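Local coordinates for VP4 CORE protein (Bluetongue virus, PDB 2JHP) that caps viral mRNA as a multifunctional inner-core enzyme, with S-adenosyl-L-homocysteine and guanine pockets along one elongated chain, at residues Arg282-Arg287 and Ile305-Asn311. Sequence-based numbering, arbitrary orientation.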
loop_
_atom_site.group_PDB
_atom_site.type_symbol
_atom_site.label_atom_id
_atom_site.label_comp_id
_atom_site.label_asym_id
_atom_site.label_seq_id
_atom_site.Cartn_x
_atom_site.Cartn_y
_atom_site.Cartn_z
ATOM N N ARG A 282 -37.984 -12.008 19.398
ATOM C CA ARG A 282 -36.762 -11.691 18.649
ATOM C C ARG A 282 -36.623 -10.187 18.410
ATOM O O ARG A 282 -35.509 -9.642 18.386
ATOM C CB ARG A 282 -36.750 -12.406 17.299
ATOM C CG ARG A 282 -36.434 -13.886 17.347
ATOM C CD ARG A 282 -36.078 -14.408 15.956
ATOM N NE ARG A 282 -37.103 -14.086 14.959
ATOM C CZ ARG A 282 -36.886 -13.994 13.647
ATOM N NH1 ARG A 282 -37.896 -13.694 12.833
ATOM N NH2 ARG A 282 -35.670 -14.197 13.144
ATOM N N PHE A 283 -37.768 -9.530 18.228
ATOM C CA PHE A 283 -37.827 -8.101 17.971
ATOM C C PHE A 283 -37.473 -7.302 19.232
ATOM O O PHE A 283 -36.678 -6.364 19.180
ATOM C CB PHE A 283 -39.218 -7.730 17.453
ATOM C CG PHE A 283 -39.276 -6.392 16.777
ATOM C CD1 PHE A 283 -38.989 -6.273 15.419
ATOM C CD2 PHE A 283 -39.630 -5.248 17.496
ATOM C CE1 PHE A 283 -39.038 -5.031 14.782
ATOM C CE2 PHE A 283 -39.682 -3.990 16.869
ATOM C CZ PHE A 283 -39.389 -3.887 15.506
ATOM N N ALA A 284 -38.053 -7.690 20.366
ATOM C CA ALA A 284 -37.798 -7.000 21.629
ATOM C C ALA A 284 -36.364 -7.204 22.137
ATOM O O ALA A 284 -35.875 -6.406 22.929
ATOM C CB ALA A 284 -38.823 -7.402 22.683
ATOM N N GLU A 285 -35.709 -8.269 21.683
ATOM C CA GLU A 285 -34.281 -8.497 21.984
ATOM C C GLU A 285 -33.370 -7.597 21.172
ATOM O O GLU A 285 -32.448 -7.003 21.720
ATOM C CB GLU A 285 -33.867 -9.957 21.769
ATOM C CG GLU A 285 -34.549 -10.938 22.712
ATOM C CD GLU A 285 -34.350 -12.379 22.285
ATOM O OE1 GLU A 285 -34.060 -12.618 21.086
ATOM O OE2 GLU A 285 -34.489 -13.269 23.152
ATOM N N ASP A 286 -33.622 -7.505 19.870
ATOM C CA ASP A 286 -32.818 -6.637 19.015
ATOM C C ASP A 286 -32.963 -5.189 19.476
ATOM O O ASP A 286 -31.967 -4.477 19.589
ATOM C CB ASP A 286 -33.211 -6.776 17.536
ATOM C CG ASP A 286 -32.920 -8.173 16.957
ATOM O OD1 ASP A 286 -32.248 -9.006 17.619
ATOM O OD2 ASP A 286 -33.356 -8.418 15.812
ATOM N N ARG A 287 -34.204 -4.781 19.754
ATOM C CA ARG A 287 -34.516 -3.444 20.269
ATOM C C ARG A 287 -33.851 -3.161 21.619
ATOM O O ARG A 287 -33.494 -2.016 21.898
ATOM C CB ARG A 287 -36.041 -3.228 20.422
ATOM C CG ARG A 287 -36.871 -2.919 19.151
ATOM C CD ARG A 287 -36.023 -2.651 17.883
ATOM N NE ARG A 287 -35.992 -3.824 17.005
ATOM C CZ ARG A 287 -35.066 -4.062 16.083
ATOM N NH1 ARG A 287 -34.064 -3.212 15.905
ATOM N NH2 ARG A 287 -35.137 -5.164 15.343
ATOM N N ILE A 305 -25.190 -4.408 16.683
ATOM C CA ILE A 305 -26.342 -5.162 17.185
ATOM C C ILE A 305 -26.918 -6.164 16.165
ATOM O O ILE A 305 -27.019 -5.875 14.967
ATOM C CB ILE A 305 -27.483 -4.206 17.674
ATOM C CG1 ILE A 305 -26.923 -2.967 18.414
ATOM C CG2 ILE A 305 -28.525 -4.972 18.505
ATOM C CD1 ILE A 305 -26.271 -3.229 19.778
ATOM N N LYS A 306 -27.292 -7.339 16.662
ATOM C CA LYS A 306 -28.022 -8.334 15.880
ATOM C C LYS A 306 -29.307 -7.721 15.328
ATOM O O LYS A 306 -30.014 -7.007 16.041
ATOM C CB LYS A 306 -28.356 -9.527 16.769
ATOM C CG LYS A 306 -28.636 -10.818 16.037
ATOM C CD LYS A 306 -29.358 -11.805 16.956
ATOM C CE LYS A 306 -28.900 -13.236 16.728
ATOM N NZ LYS A 306 -28.761 -13.541 15.284
ATOM N N HIS A 307 -29.605 -7.988 14.063
ATOM C CA HIS A 307 -30.755 -7.363 13.431
ATOM C C HIS A 307 -31.544 -8.312 12.539
ATOM O O HIS A 307 -31.343 -8.336 11.326
ATOM C CB HIS A 307 -30.310 -6.146 12.619
ATOM C CG HIS A 307 -31.425 -5.214 12.270
ATOM N ND1 HIS A 307 -32.135 -5.312 11.093
ATOM C CD2 HIS A 307 -31.958 -4.167 12.946
ATOM C CE1 HIS A 307 -33.052 -4.362 11.057
ATOM N NE2 HIS A 307 -32.971 -3.657 12.170
ATOM N N ARG A 308 -32.444 -9.091 13.131
ATOM C CA ARG A 308 -33.339 -9.938 12.323
ATOM C C ARG A 308 -34.532 -9.130 11.824
ATOM O O ARG A 308 -35.170 -8.418 12.593
ATOM C CB ARG A 308 -33.782 -11.236 13.049
ATOM C CG ARG A 308 -34.005 -11.134 14.563
ATOM C CD ARG A 308 -32.735 -11.447 15.392
ATOM N NE ARG A 308 -32.819 -12.732 16.078
ATOM C CZ ARG A 308 -33.097 -12.878 17.369
ATOM N NH1 ARG A 308 -33.328 -11.820 18.142
ATOM N NH2 ARG A 308 -33.155 -14.097 17.884
ATOM N N ILE A 309 -34.793 -9.222 10.521
ATOM C CA ILE A 309 -35.951 -8.579 9.896
ATOM C C ILE A 309 -37.223 -9.380 10.172
ATOM O O ILE A 309 -37.279 -10.577 9.873
ATOM C CB ILE A 309 -35.789 -8.458 8.371
ATOM C CG1 ILE A 309 -34.331 -8.178 8.018
ATOM C CG2 ILE A 309 -36.738 -7.382 7.817
ATOM C CD1 ILE A 309 -33.895 -8.705 6.665
ATOM N N PRO A 310 -38.244 -8.719 10.748
ATOM C CA PRO A 310 -39.556 -9.321 11.046
ATOM C C PRO A 310 -40.315 -9.783 9.793
ATOM O O PRO A 310 -40.030 -9.316 8.686
ATOM C CB PRO A 310 -40.311 -8.185 11.743
ATOM C CG PRO A 310 -39.616 -6.926 11.302
ATOM C CD PRO A 310 -38.172 -7.309 11.182
ATOM N N ASN A 311 -41.266 -10.694 9.969
ATOM C CA ASN A 311 -42.029 -11.231 8.847
ATOM C C ASN A 311 -43.379 -10.550 8.707
ATOM O O ASN A 311 -43.862 -10.316 7.598
ATOM C CB ASN A 311 -42.229 -12.740 9.007
ATOM C CG ASN A 311 -40.917 -13.501 9.106
ATOM O OD1 ASN A 311 -39.826 -12.930 8.954
ATOM N ND2 ASN A 311 -41.023 -14.808 9.360
#
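Arg308 reaches from strand 302-308 to two acids on helix 280-295, both through NH1. Toward Glu285 OE1 the bond from Arg308 NH1 is nearly straight (3.1 Å, 169°), and that carboxylate lies coplanar with the guanidinium; Asp286 OD1, also 3.1 Å from Arg308 NH1, is approached from above its carboxylate plane. The other oxygen, Asp286 OD2, accepts a hydrogen bond from the backbone N of Arg308 at 2.9 Å, so one aspartate holds both main chain and side chain of the same arginine. Bends at chi2 and chi3 (chi2 -91°) carry Arg308 CG and CD past the carboxylate of Asp286, across it at about a right angle. That carboxylate also has a long, charge-only pairing with Arg287, whose main partner is Glu290, by a salt bridge. The aliphatic part of Arg282 covers one guanidinium face of Arg308, where Arg282 CG lies 3.3 Å from Arg308 NH2, and Lys306 CD lies over the opposite face. Apolar contact is slight: Phe283 CE1 touches Pro310 CG at 4.0 Å. Helix and strand run roughly antiparallel (150°), as in the alpha/beta packing of Rossmann-like methyltransferases, and Glu285 comes within about 5 Å of bound S-adenosyl-L-homocysteine. Two carboxylates probably offset the charge of the buried Arg308 guanidinium, joining helix to strand beside the cofactor pocket.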